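Local coordinates for probable 2-phosphosulfolactate phosphatase (PDB 1VR0), which probably catalyses the magnesium-dependent hydrolysis of (2R)-O-phospho-3-sulfolactate to (2R)-3-sulfolactate and phosphate, at residues A[45-50]-A[233-238]; A[143-148]-A[176-181]; A[56-61]-A[71-76]; A[65-70]-A[89-94]. One frame throughout, in Å; residues are numbered along the deposited sequence.

Overall arrangement
Contacts 3 and 4 share helix 63-73. Their centres are 9 Å apart, and Val60 packs directly on Glu65, Ala66 and Lys69, so the two contacts adjoin. Contact 1 touches contact 3 through Leu50 and Ile46 on Val57, which brings helix 42-51 against the strand that follows it in the chain. Contact 1 also touches contact 2, where Val238 packs on Lys144. Contacts 2 and 4 lie on opposite sides of the chain's centre, with their own centres 35 Å apart. The bound sulfolactate and magnesium ion are each about 13 Å from the side chain of Thr47 in contact 1; the sulfolactate is about 11 Å from that of Phe91 in contact 4.

Contact 1: residues A[45-50]-A[233-238]; sequences VITTAL and DIVKLV
Thr47 and Val235 each turn a methyl trans to their own backbone N, and these two methyls meet. In Thr47 the methyl is CG2 (chi1 -65°, measured to OG1). In Val235 it is CG1 (chi1 172°). Thr47 CG2 lies 3.5 Å from Val235 CG1. It is also 3.8 Å from Val235 CB, so the threonine methyl meets the branch point as well as its tip. The two side chains cross at a slant. The same torsion sets Thr47 OG1 beside its own backbone N, where it hydrogen-bonds to the carbonyl oxygen of Thr43, one turn back. The polar branch is thereby satisfied within the helix, and the methyl is left for the loop.

A second apolar meeting lies further along. Leu237 brings CD2 to the backbone of Leu50, 3.6 Å from Leu50 C. Leu50 CB is 3.9 Å from the same Leu237 CD2. Here one leucine methyl rests on main chain and side-chain base together.

No hydrogen bond joins the two segments. The loop is held by other partners: Val235 makes backbone hydrogen bonds with Leu136, and Leu237 O accepts from Asn137 ND2. Across the loop's turn, Lys236 NZ forms a salt bridge with Asp233 OD1 at 2.7 Å, meeting it from above the carboxylate plane. That ammonium also donates to Asp233 O.

Helix 42-51 starts just after the pocket residues Leu40 and Arg41, and the loop leads into strand 240-242. With Thr47 also resting on Ile132 of strand 129-133, this is helix-on-loop packing beside the mixed sheet.

Contact 2: residues A[143-148]-A[176-181]; sequences EKIVEL and NCVMDR
Glu143 and Arg181 form a salt bridge between two helices, with Glu143 OE1 3.0 Å from Arg181 NH1. The carboxylate and guanidinium planes are 55° apart, so the groups meet at a tilt. Arg181 NH1 also passes 3.6 Å from Glu143 CB, and Glu143 N lies over one guanidinium face.

Deeper in, the contact is apolar. Val178 CG2 touches two branches of Ile145, lying 3.9 Å from Ile145 CD1 and 4.0 Å from Ile145 CG2. These side chains cross at about a right angle. Val146 CG2 adds a looser touch on the base of Arg181, 4.1 Å from Arg181 CB.

All three guanidinium nitrogens have a partner. The chain of Arg181 bends at chi3 (-147°), and NE makes a weak hydrogen bond back to Cys177 O, which sits in the guanidinium plane. NH2 forms a salt bridge with Glu139, one turn before Glu143. Two acidic residues of one helix thus share this guanidinium.

The helix axes come within 9.5 Å, at a crossing angle of -56°. Ala142 packs in the same interface against Val178 and Arg181. On the sheet side, Ile145 rests on Leu131 and Val35, and Val178 on Leu185, which places both helices over strands of the mixed sheet.

Contact 3: residues A[56-61]-A[71-76]; sequences RVVPVL and KEYGKD
Arg56 and Tyr73 both reach for one oxygen outside the two segments, Glu245 OE2. The salt bridge to it comes from Arg56 NE, and Tyr73 OH adds a weak hydrogen bond. This shared carboxylate, near the end of the chain, probably helps to hold the guanidinium and the phenol together.

Their direct meeting is at Tyr73 CD1 and CE1. Arg56 NH1 is 3.2 Å from Tyr73 CD1 and 3.3 Å from Tyr73 CE1, and it approaches the ring obliquely. Arg56 CZ is 3.7 Å from Tyr73 CE1, which lies over one face of the guanidinium. The two planes are 37° apart, so the groups overlap at a slant and do not lie flat on each other. Arg56 gets there by placing CG between its backbone N and carbonyl carbon (chi1 69°) and bending again at chi3 (72°). NH1 has a further weak hydrogen bond to Thr109 OG1.

Val58 meets the phenol end, around OH and CE2, and is likewise oblique to the ring. Its CG2 lies 3.9 Å from Tyr73 OH and 4.0 Å from Tyr73 CE2. The ring thus sits between the guanidinium of Arg56 and the methyl of Val58, with Thr109 and Ile111 of strand 109-113 also touching it.

Just after Tyr73, Gly74 takes a positive phi and turns the chain away from helical geometry. It leads toward strand 77-81. The whole is part of a beta-alpha-beta crossover: strand 56-59, helix 63-73 and strand 77-81, with strand 109-113 lying between the two strands in the parallel sheet.

Contact 4: residues A[65-70]-A[89-94]; sequences EALKKV and EGFDFS
Helix 63-73, the connecting helix of a beta-alpha-beta unit, meets the loop after strand 77-81 through Ala66 and Leu67 on one side and Phe91 on the other. The aromatic ring supplies the whole meeting surface of the loop side chains. Phe91 CZ, the far end of the ring, lies 4.1 Å from Ala66 CB. Leu67 CD2 is a little further off, 4.4 Å from Phe91 CE1. Both methyl groups approach the ring obliquely. Phe91 sets CG opposite its carbonyl carbon (chi1 -84°), which swings the ring from the loop backbone toward the helix.

Other residues also pack on the ring and bind its loop. Leu79 of strand 77-81 touches both Leu67 and Phe91, and Thr113 also packs on the phenylalanine. Ala66 in turn rests on Val60 and Ile111. The loop is tied to the strand by backbone hydrogen bonds, Asp92 and Phe93 with Leu79 and Ser94 with Gly81. Asp92 OD2 also accepts from Leu79 N. Asn95, a residue of the sulfolactate pocket, directly follows Ser94.

No hydrogen bond or salt bridge crosses between helix and loop here. The contact is small and rests on dispersion and on burying the phenylalanine ring. The directional bonds of the loop are made elsewhere, among them those to strand 77-81 and that of Ser94 O with Tyr100 OH.

Contact 1: residues A[45-50]-A[233-238]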
loop_
_atom_site.group_PDB
_atom_site.type_symbol
_atom_site.label_atom_id
_atom_site.label_comp_id
_atom_site.label_asym_id
_atom_site.label_seq_id
_atom_site.Cartn_x
_atom_site.Cartn_y
_atom_site.Cartn_z
ATOM N N VAL A 45 4.866 21.934 -7.025
ATOM C CA VAL A 45 4.626 23.358 -6.871
ATOM C C VAL A 45 5.474 23.924 -5.711
ATOM O O VAL A 45 6.249 24.852 -5.877
ATOM C CB VAL A 45 3.138 23.673 -6.633
ATOM C CG1 VAL A 45 2.995 25.025 -6.056
ATOM C CG2 VAL A 45 2.328 23.551 -7.938
ATOM N N ILE A 46 5.339 23.357 -4.542
ATOM C CA ILE A 46 6.074 23.859 -3.398
ATOM C C ILE A 46 7.584 23.946 -3.700
ATOM O O ILE A 46 8.215 24.968 -3.430
ATOM C CB ILE A 46 5.822 23.008 -2.162
ATOM C CG1 ILE A 46 4.384 23.210 -1.697
ATOM C CG2 ILE A 46 6.786 23.379 -1.043
ATOM C CD1 ILE A 46 3.793 22.008 -1.048
ATOM N N THR A 47 8.129 22.869 -4.251
ATOM C CA THR A 47 9.525 22.779 -4.582
ATOM C C THR A 47 9.948 23.879 -5.574
ATOM O O THR A 47 10.973 24.526 -5.402
ATOM C CB THR A 47 9.817 21.393 -5.193
ATOM O OG1 THR A 47 9.592 20.386 -4.204
ATOM C CG2 THR A 47 11.273 21.297 -5.660
ATOM N N THR A 48 9.140 24.077 -6.611
ATOM C CA THR A 48 9.430 25.045 -7.633
ATOM C C THR A 48 9.357 26.486 -7.067
ATOM O O THR A 48 10.270 27.310 -7.262
ATOM C CB THR A 48 8.469 24.846 -8.824
ATOM O OG1 THR A 48 8.700 23.559 -9.403
ATOM C CG2 THR A 48 8.662 25.915 -9.896
ATOM N N ALA A 49 8.287 26.769 -6.355
ATOM C CA ALA A 49 8.062 28.080 -5.838
ATOM C C ALA A 49 9.200 28.534 -4.938
ATOM O O ALA A 49 9.723 29.650 -5.104
ATOM C CB ALA A 49 6.762 28.093 -5.087
ATOM N N LEU A 50 9.584 27.663 -4.001
ATOM C CA LEU A 50 10.659 27.955 -3.065
ATOM C C LEU A 50 12.020 28.107 -3.736
ATOM O O LEU A 50 12.778 29.007 -3.390
ATOM C CB LEU A 50 10.694 26.895 -1.960
ATOM C CG LEU A 50 9.616 27.235 -0.936
ATOM C CD1 LEU A 50 9.114 26.057 -0.243
ATOM C CD2 LEU A 50 10.153 28.255 0.063
ATOM N N ASP A 233 15.865 16.067 -10.883
ATOM C CA ASP A 233 17.061 16.741 -10.350
ATOM C C ASP A 233 17.314 18.104 -10.943
ATOM O O ASP A 233 18.456 18.456 -11.227
ATOM C CB ASP A 233 18.287 15.847 -10.586
ATOM C CG ASP A 233 19.554 16.361 -9.901
ATOM O OD1 ASP A 233 19.528 16.860 -8.737
ATOM O OD2 ASP A 233 20.618 16.253 -10.546
ATOM N N ILE A 234 16.262 18.882 -11.149
ATOM C CA ILE A 234 16.452 20.256 -11.581
ATOM C C ILE A 234 16.377 21.229 -10.408
ATOM O O ILE A 234 16.757 22.380 -10.535
ATOM C CB ILE A 234 15.506 20.688 -12.728
ATOM C CG1 ILE A 234 14.055 20.802 -12.283
ATOM C CG2 ILE A 234 15.623 19.740 -13.925
ATOM C CD1 ILE A 234 13.184 21.353 -13.427
ATOM N N VAL A 235 15.926 20.780 -9.257
ATOM C CA VAL A 235 15.934 21.640 -8.077
ATOM C C VAL A 235 16.834 21.027 -6.999
ATOM O O VAL A 235 16.720 19.839 -6.707
ATOM C CB VAL A 235 14.496 21.859 -7.573
ATOM C CG1 VAL A 235 14.491 22.581 -6.228
ATOM C CG2 VAL A 235 13.681 22.629 -8.654
ATOM N N LYS A 236 17.745 21.830 -6.453
ATOM C CA LYS A 236 18.736 21.385 -5.443
ATOM C C LYS A 236 18.312 21.723 -4.018
ATOM O O LYS A 236 19.046 21.513 -3.075
ATOM C CB LYS A 236 20.105 22.026 -5.705
ATOM C CG LYS A 236 20.651 21.858 -7.134
ATOM C CD LYS A 236 20.613 20.398 -7.632
ATOM C CE LYS A 236 21.022 20.320 -9.127
ATOM N NZ LYS A 236 21.122 18.911 -9.582
ATOM N N LEU A 237 17.101 22.213 -3.882
ATOM C CA LEU A 237 16.551 22.673 -2.624
ATOM C C LEU A 237 15.649 21.597 -2.016
ATOM O O LEU A 237 14.902 20.909 -2.748
ATOM C CB LEU A 237 15.672 23.864 -2.940
ATOM C CG LEU A 237 15.673 24.986 -1.962
ATOM C CD1 LEU A 237 16.967 25.751 -2.101
ATOM C CD2 LEU A 237 14.452 25.827 -2.302
ATOM N N VAL A 238 15.694 21.472 -0.688
ATOM C CA VAL A 238 14.798 20.576 0.013
ATOM C C VAL A 238 13.929 21.324 0.991
ATOM O O VAL A 238 14.297 21.509 2.131
ATOM C CB VAL A 238 15.563 19.519 0.773
ATOM C CG1 VAL A 238 14.585 18.561 1.445
ATOM C CG2 VAL A 238 16.491 18.761 -0.174
#

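Contact 2: residues A[143-148]-A[176-181]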
loop_
_atom_site.group_PDB
_atom_site.type_symbol
_atom_site.label_atom_id
_atom_site.label_comp_id
_atom_site.label_asym_id
_atom_site.label_seq_id
_atom_site.Cartn_x
_atom_site.Cartn_y
_atom_site.Cartn_z
ATOM N N GLU A 143 20.041 13.276 -0.501
ATOM C CA GLU A 143 21.197 13.808 0.182
ATOM C C GLU A 143 20.848 14.322 1.573
ATOM O O GLU A 143 21.585 14.065 2.507
ATOM C CB GLU A 143 21.815 14.896 -0.652
ATOM C CG GLU A 143 22.983 15.507 0.044
ATOM C CD GLU A 143 23.906 16.201 -0.896
ATOM O OE1 GLU A 143 24.234 15.595 -1.945
ATOM O OE2 GLU A 143 24.297 17.347 -0.588
ATOM N N LYS A 144 19.710 14.998 1.718
ATOM C CA LYS A 144 19.252 15.481 3.026
ATOM C C LYS A 144 18.869 14.344 3.990
ATOM O O LYS A 144 19.167 14.376 5.187
ATOM C CB LYS A 144 18.093 16.455 2.849
ATOM C CG LYS A 144 17.601 17.129 4.126
ATOM C CD LYS A 144 18.592 18.038 4.743
ATOM C CE LYS A 144 18.050 18.589 6.064
ATOM N NZ LYS A 144 19.090 19.411 6.803
ATOM N N ILE A 145 18.256 13.319 3.445
ATOM C CA ILE A 145 17.941 12.107 4.192
ATOM C C ILE A 145 19.161 11.494 4.842
ATOM O O ILE A 145 19.137 11.145 6.016
ATOM C CB ILE A 145 17.253 11.086 3.277
ATOM C CG1 ILE A 145 15.816 11.507 3.047
ATOM C CG2 ILE A 145 17.286 9.702 3.880
ATOM C CD1 ILE A 145 15.115 10.738 1.883
ATOM N N VAL A 146 20.233 11.374 4.080
ATOM C CA VAL A 146 21.479 10.798 4.588
ATOM C C VAL A 146 22.075 11.688 5.675
ATOM O O VAL A 146 22.474 11.197 6.715
ATOM C CB VAL A 146 22.485 10.594 3.442
ATOM C CG1 VAL A 146 23.864 10.180 3.950
ATOM C CG2 VAL A 146 21.941 9.572 2.463
ATOM N N GLU A 147 22.112 12.993 5.434
ATOM C CA GLU A 147 22.642 13.958 6.412
ATOM C C GLU A 147 21.867 13.869 7.719
ATOM O O GLU A 147 22.460 13.890 8.780
ATOM C CB GLU A 147 22.556 15.392 5.867
ATOM C CG GLU A 147 23.311 16.446 6.684
ATOM C CD GLU A 147 22.415 17.618 7.205
ATOM O OE1 GLU A 147 21.318 17.872 6.654
ATOM O OE2 GLU A 147 22.808 18.293 8.188
ATOM N N LEU A 148 20.536 13.763 7.629
ATOM C CA LEU A 148 19.678 13.744 8.813
ATOM C C LEU A 148 19.881 12.486 9.640
ATOM O O LEU A 148 19.604 12.467 10.847
ATOM C CB LEU A 148 18.221 13.865 8.412
ATOM C CG LEU A 148 17.736 15.262 8.091
ATOM C CD1 LEU A 148 16.317 15.161 7.739
ATOM C CD2 LEU A 148 17.958 16.225 9.267
ATOM N N ASN A 176 15.888 4.993 -4.415
ATOM C CA ASN A 176 17.006 4.610 -5.235
ATOM C C ASN A 176 18.178 5.540 -5.088
ATOM O O ASN A 176 19.303 5.104 -5.084
ATOM C CB ASN A 176 16.604 4.555 -6.702
ATOM C CG ASN A 176 17.534 3.686 -7.505
ATOM O OD1 ASN A 176 18.414 4.160 -8.191
ATOM N ND2 ASN A 176 17.376 2.397 -7.351
ATOM N N CYS A 177 17.898 6.830 -5.010
ATOM C CA CYS A 177 18.923 7.859 -4.847
ATOM C C CYS A 177 19.594 7.779 -3.486
ATOM O O CYS A 177 20.788 8.102 -3.345
ATOM C CB CYS A 177 18.299 9.246 -5.004
ATOM S SG CYS A 177 17.742 9.707 -6.688
ATOM N N VAL A 178 18.824 7.380 -2.476
ATOM C CA VAL A 178 19.381 7.132 -1.164
ATOM C C VAL A 178 20.338 5.944 -1.245
ATOM O O VAL A 178 21.420 5.989 -0.678
ATOM C CB VAL A 178 18.299 6.880 -0.103
ATOM C CG1 VAL A 178 18.927 6.355 1.211
ATOM C CG2 VAL A 178 17.513 8.147 0.169
HETATM N N MSE A 179 19.933 4.910 -1.974
HETATM C CA MSE A 179 20.752 3.722 -2.139
HETATM C C MSE A 179 22.039 4.004 -2.898
HETATM O O MSE A 179 23.058 3.404 -2.613
HETATM C CB MSE A 179 19.999 2.655 -2.875
HETATM C CG MSE A 179 18.755 2.196 -2.145
HETATM SE SE MSE A 179 17.813 0.706 -3.128
HETATM C CE MSE A 179 19.530 -0.610 -2.577
ATOM N N ASP A 180 21.974 4.897 -3.877
ATOM C CA ASP A 180 23.173 5.336 -4.570
ATOM C C ASP A 180 24.169 5.945 -3.574
ATOM O O ASP A 180 25.358 5.818 -3.747
ATOM C CB ASP A 180 22.853 6.368 -5.662
ATOM C CG ASP A 180 22.142 5.770 -6.892
ATOM O OD1 ASP A 180 22.029 4.510 -7.065
ATOM O OD2 ASP A 180 21.688 6.613 -7.707
ATOM N N ARG A 181 23.662 6.594 -2.531
ATOM C CA ARG A 181 24.504 7.209 -1.515
ATOM C C ARG A 181 24.814 6.332 -0.331
ATOM O O ARG A 181 25.711 6.649 0.408
ATOM C CB ARG A 181 23.890 8.505 -1.005
ATOM C CG ARG A 181 23.886 9.551 -2.048
ATOM C CD ARG A 181 22.797 10.521 -1.845
ATOM N NE ARG A 181 22.324 10.995 -3.137
ATOM C CZ ARG A 181 22.718 12.123 -3.707
ATOM N NH1 ARG A 181 23.593 12.940 -3.114
ATOM N NH2 ARG A 181 22.219 12.446 -4.884
#

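Contact 3: residues A[56-61]-A[71-76]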
loop_
_atom_site.group_PDB
_atom_site.type_symbol
_atom_site.label_atom_id
_atom_site.label_comp_id
_atom_site.label_asym_id
_atom_site.label_seq_id
_atom_site.Cartn_x
_atom_site.Cartn_y
_atom_site.Cartn_z
ATOM N N ARG A 56 8.049 31.799 1.876
ATOM C CA ARG A 56 7.522 30.655 2.589
ATOM C C ARG A 56 6.257 30.156 1.940
ATOM O O ARG A 56 5.575 30.907 1.262
ATOM C CB ARG A 56 7.236 31.027 4.046
ATOM C CG ARG A 56 6.066 32.004 4.232
ATOM C CD ARG A 56 5.664 32.108 5.698
ATOM N NE ARG A 56 6.624 32.830 6.518
ATOM C CZ ARG A 56 6.669 34.156 6.608
ATOM N NH1 ARG A 56 5.825 34.919 5.928
ATOM N NH2 ARG A 56 7.576 34.728 7.378
ATOM N N VAL A 57 5.950 28.885 2.170
ATOM C CA VAL A 57 4.662 28.324 1.809
ATOM C C VAL A 57 3.946 27.936 3.092
ATOM O O VAL A 57 4.522 27.268 3.925
ATOM C CB VAL A 57 4.786 27.059 0.936
ATOM C CG1 VAL A 57 3.409 26.543 0.611
ATOM C CG2 VAL A 57 5.573 27.335 -0.357
ATOM N N VAL A 58 2.681 28.344 3.230
ATOM C CA VAL A 58 1.844 27.965 4.360
ATOM C C VAL A 58 0.701 27.067 3.845
ATOM O O VAL A 58 -0.256 27.568 3.263
ATOM C CB VAL A 58 1.218 29.191 5.014
ATOM C CG1 VAL A 58 0.345 28.765 6.208
ATOM C CG2 VAL A 58 2.264 30.198 5.409
ATOM N N PRO A 59 0.808 25.734 4.047
ATOM C CA PRO A 59 -0.233 24.804 3.673
ATOM C C PRO A 59 -1.394 24.772 4.671
ATOM O O PRO A 59 -1.189 24.726 5.868
ATOM C CB PRO A 59 0.502 23.464 3.671
ATOM C CG PRO A 59 1.530 23.601 4.643
ATOM C CD PRO A 59 1.953 25.031 4.642
ATOM N N VAL A 60 -2.613 24.823 4.158
ATOM C CA VAL A 60 -3.813 24.741 4.980
ATOM C C VAL A 60 -4.821 23.739 4.376
ATOM O O VAL A 60 -4.713 23.314 3.212
ATOM C CB VAL A 60 -4.459 26.110 5.165
ATOM C CG1 VAL A 60 -3.454 27.086 5.773
ATOM C CG2 VAL A 60 -5.032 26.655 3.858
ATOM N N LEU A 61 -5.802 23.354 5.178
ATOM C CA LEU A 61 -6.738 22.310 4.784
ATOM C C LEU A 61 -8.010 22.873 4.138
ATOM O O LEU A 61 -8.635 22.201 3.325
ATOM C CB LEU A 61 -7.048 21.389 5.977
ATOM C CG LEU A 61 -5.857 20.594 6.560
ATOM C CD1 LEU A 61 -6.317 19.581 7.562
ATOM C CD2 LEU A 61 -4.957 19.900 5.506
ATOM N N LYS A 71 -4.881 37.506 5.665
ATOM C CA LYS A 71 -4.945 38.679 6.514
ATOM C C LYS A 71 -3.752 38.708 7.469
ATOM O O LYS A 71 -3.239 39.757 7.766
ATOM C CB LYS A 71 -6.281 38.735 7.291
ATOM N N GLU A 72 -3.295 37.551 7.923
ATOM C CA GLU A 72 -2.167 37.469 8.851
ATOM C C GLU A 72 -0.822 37.837 8.251
ATOM O O GLU A 72 0.021 38.384 8.947
ATOM C CB GLU A 72 -2.018 36.058 9.391
ATOM C CG GLU A 72 -2.949 35.719 10.513
ATOM C CD GLU A 72 -2.853 34.249 10.876
ATOM O OE1 GLU A 72 -3.951 33.641 11.081
ATOM O OE2 GLU A 72 -1.690 33.712 10.915
ATOM N N TYR A 73 -0.606 37.485 6.987
ATOM C CA TYR A 73 0.655 37.758 6.321
ATOM C C TYR A 73 0.635 39.010 5.435
ATOM O O TYR A 73 1.620 39.293 4.803
ATOM C CB TYR A 73 1.126 36.535 5.529
ATOM C CG TYR A 73 1.508 35.358 6.398
ATOM C CD1 TYR A 73 2.787 35.243 6.937
ATOM C CD2 TYR A 73 0.577 34.348 6.687
ATOM C CE1 TYR A 73 3.142 34.155 7.749
ATOM C CE2 TYR A 73 0.904 33.270 7.491
ATOM C CZ TYR A 73 2.197 33.163 8.026
ATOM O OH TYR A 73 2.518 32.065 8.814
ATOM N N GLY A 74 -0.463 39.755 5.380
ATOM C CA GLY A 74 -0.444 41.101 4.752
ATOM C C GLY A 74 -0.236 41.149 3.243
ATOM O O GLY A 74 -0.540 40.202 2.554
ATOM N N LYS A 75 0.300 42.268 2.760
ATOM C CA LYS A 75 0.537 42.583 1.315
ATOM C C LYS A 75 1.280 41.517 0.514
ATOM O O LYS A 75 1.066 41.356 -0.687
ATOM C CB LYS A 75 1.373 43.882 1.200
ATOM C CG LYS A 75 0.588 45.141 0.819
ATOM C CD LYS A 75 1.283 46.463 1.238
ATOM C CE LYS A 75 0.245 47.581 1.525
ATOM N NZ LYS A 75 0.876 48.768 2.171
ATOM N N ASP A 76 2.177 40.805 1.195
ATOM C CA ASP A 76 3.089 39.850 0.550
ATOM C C ASP A 76 2.539 38.442 0.378
ATOM O O ASP A 76 3.283 37.553 -0.066
ATOM C CB ASP A 76 4.398 39.729 1.368
ATOM C CG ASP A 76 5.243 40.967 1.291
ATOM O OD1 ASP A 76 5.478 41.448 0.144
ATOM O OD2 ASP A 76 5.635 41.457 2.379
#

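Contact 4: residues A[65-70]-A[89-94]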
loop_
_atom_site.group_PDB
_atom_site.type_symbol
_atom_site.label_atom_id
_atom_site.label_comp_id
_atom_site.label_asym_id
_atom_site.label_seq_id
_atom_site.Cartn_x
_atom_site.Cartn_y
_atom_site.Cartn_z
ATOM N N GLU A 65 -9.803 28.758 5.982
ATOM C CA GLU A 65 -8.567 28.948 6.731
ATOM C C GLU A 65 -7.501 29.681 5.882
ATOM O O GLU A 65 -6.747 30.486 6.413
ATOM C CB GLU A 65 -8.106 27.583 7.260
ATOM C CG GLU A 65 -6.641 27.418 7.640
ATOM C CD GLU A 65 -6.281 27.849 9.057
ATOM O OE1 GLU A 65 -6.889 28.836 9.594
ATOM O OE2 GLU A 65 -5.343 27.178 9.596
ATOM N N ALA A 66 -7.479 29.417 4.566
ATOM C CA ALA A 66 -6.590 30.114 3.621
ATOM C C ALA A 66 -6.880 31.605 3.550
ATOM O O ALA A 66 -5.949 32.415 3.535
ATOM C CB ALA A 66 -6.670 29.497 2.228
ATOM N N LEU A 67 -8.157 31.973 3.518
ATOM C CA LEU A 67 -8.536 33.392 3.418
ATOM C C LEU A 67 -8.221 34.139 4.696
ATOM O O LEU A 67 -7.935 35.334 4.669
ATOM C CB LEU A 67 -10.020 33.560 3.044
ATOM C CG LEU A 67 -10.384 32.953 1.666
ATOM C CD1 LEU A 67 -11.906 32.908 1.388
ATOM C CD2 LEU A 67 -9.646 33.672 0.536
ATOM N N LYS A 68 -8.282 33.426 5.808
ATOM C CA LYS A 68 -7.937 33.965 7.106
ATOM C C LYS A 68 -6.410 34.179 7.197
ATOM O O LYS A 68 -5.941 35.224 7.663
ATOM C CB LYS A 68 -8.464 32.996 8.180
ATOM C CG LYS A 68 -8.376 33.455 9.639
ATOM C CD LYS A 68 -8.159 32.235 10.595
ATOM C CE LYS A 68 -8.451 32.577 12.080
ATOM N NZ LYS A 68 -8.482 31.334 12.909
ATOM N N LYS A 69 -5.645 33.209 6.704
ATOM C CA LYS A 69 -4.184 33.300 6.697
ATOM C C LYS A 69 -3.625 34.479 5.873
ATOM O O LYS A 69 -2.609 35.067 6.246
ATOM C CB LYS A 69 -3.562 31.991 6.191
ATOM C CG LYS A 69 -3.475 30.829 7.218
ATOM C CD LYS A 69 -2.937 31.293 8.571
ATOM C CE LYS A 69 -2.341 30.159 9.418
ATOM N NZ LYS A 69 -1.575 30.738 10.588
ATOM N N VAL A 70 -4.279 34.828 4.765
ATOM C CA VAL A 70 -3.915 36.036 3.998
ATOM C C VAL A 70 -3.849 37.295 4.863
ATOM O O VAL A 70 -2.896 38.073 4.780
ATOM C CB VAL A 70 -4.933 36.332 2.874
ATOM C CG1 VAL A 70 -4.848 37.817 2.422
ATOM C CG2 VAL A 70 -4.724 35.387 1.709
ATOM N N GLU A 89 -12.007 29.678 -6.766
ATOM C CA GLU A 89 -12.586 31.013 -7.041
ATOM C C GLU A 89 -11.981 32.015 -6.058
ATOM O O GLU A 89 -11.884 31.713 -4.886
ATOM C CB GLU A 89 -14.141 31.001 -6.960
ATOM C CG GLU A 89 -14.869 31.886 -7.962
ATOM N N GLY A 90 -11.534 33.175 -6.549
ATOM C CA GLY A 90 -10.923 34.213 -5.712
ATOM C C GLY A 90 -9.432 34.046 -5.403
ATOM O O GLY A 90 -8.847 34.912 -4.750
ATOM N N PHE A 91 -8.810 32.945 -5.835
ATOM C CA PHE A 91 -7.371 32.722 -5.585
ATOM C C PHE A 91 -6.546 33.415 -6.655
ATOM O O PHE A 91 -7.073 33.825 -7.678
ATOM C CB PHE A 91 -7.018 31.212 -5.541
ATOM C CG PHE A 91 -7.239 30.553 -4.198
ATOM C CD1 PHE A 91 -8.244 30.978 -3.332
ATOM C CD2 PHE A 91 -6.442 29.512 -3.806
ATOM C CE1 PHE A 91 -8.438 30.367 -2.096
ATOM C CE2 PHE A 91 -6.625 28.892 -2.554
ATOM C CZ PHE A 91 -7.627 29.331 -1.705
ATOM N N ASP A 92 -5.247 33.531 -6.407
ATOM C CA ASP A 92 -4.343 34.221 -7.322
ATOM C C ASP A 92 -3.806 33.260 -8.371
ATOM O O ASP A 92 -3.709 33.606 -9.550
ATOM C CB ASP A 92 -3.202 34.874 -6.529
ATOM C CG ASP A 92 -3.705 35.922 -5.559
ATOM O OD1 ASP A 92 -4.442 36.815 -6.008
ATOM O OD2 ASP A 92 -3.410 35.854 -4.352
ATOM N N PHE A 93 -3.468 32.051 -7.935
ATOM C CA PHE A 93 -2.918 31.055 -8.814
ATOM C C PHE A 93 -3.547 29.712 -8.561
ATOM O O PHE A 93 -4.286 29.498 -7.593
ATOM C CB PHE A 93 -1.397 30.995 -8.647
ATOM C CG PHE A 93 -0.744 32.294 -8.928
ATOM C CD1 PHE A 93 -0.727 32.800 -10.245
ATOM C CD2 PHE A 93 -0.230 33.066 -7.900
ATOM C CE1 PHE A 93 -0.176 34.072 -10.547
ATOM C CE2 PHE A 93 0.315 34.328 -8.176
ATOM C CZ PHE A 93 0.338 34.832 -9.527
ATOM N N SER A 94 -3.238 28.806 -9.470
ATOM C CA SER A 94 -3.798 27.478 -9.479
ATOM C C SER A 94 -2.725 26.582 -8.917
ATOM O O SER A 94 -1.994 27.028 -8.039
ATOM C CB SER A 94 -4.235 27.166 -10.911
ATOM O OG SER A 94 -4.156 25.814 -11.193
#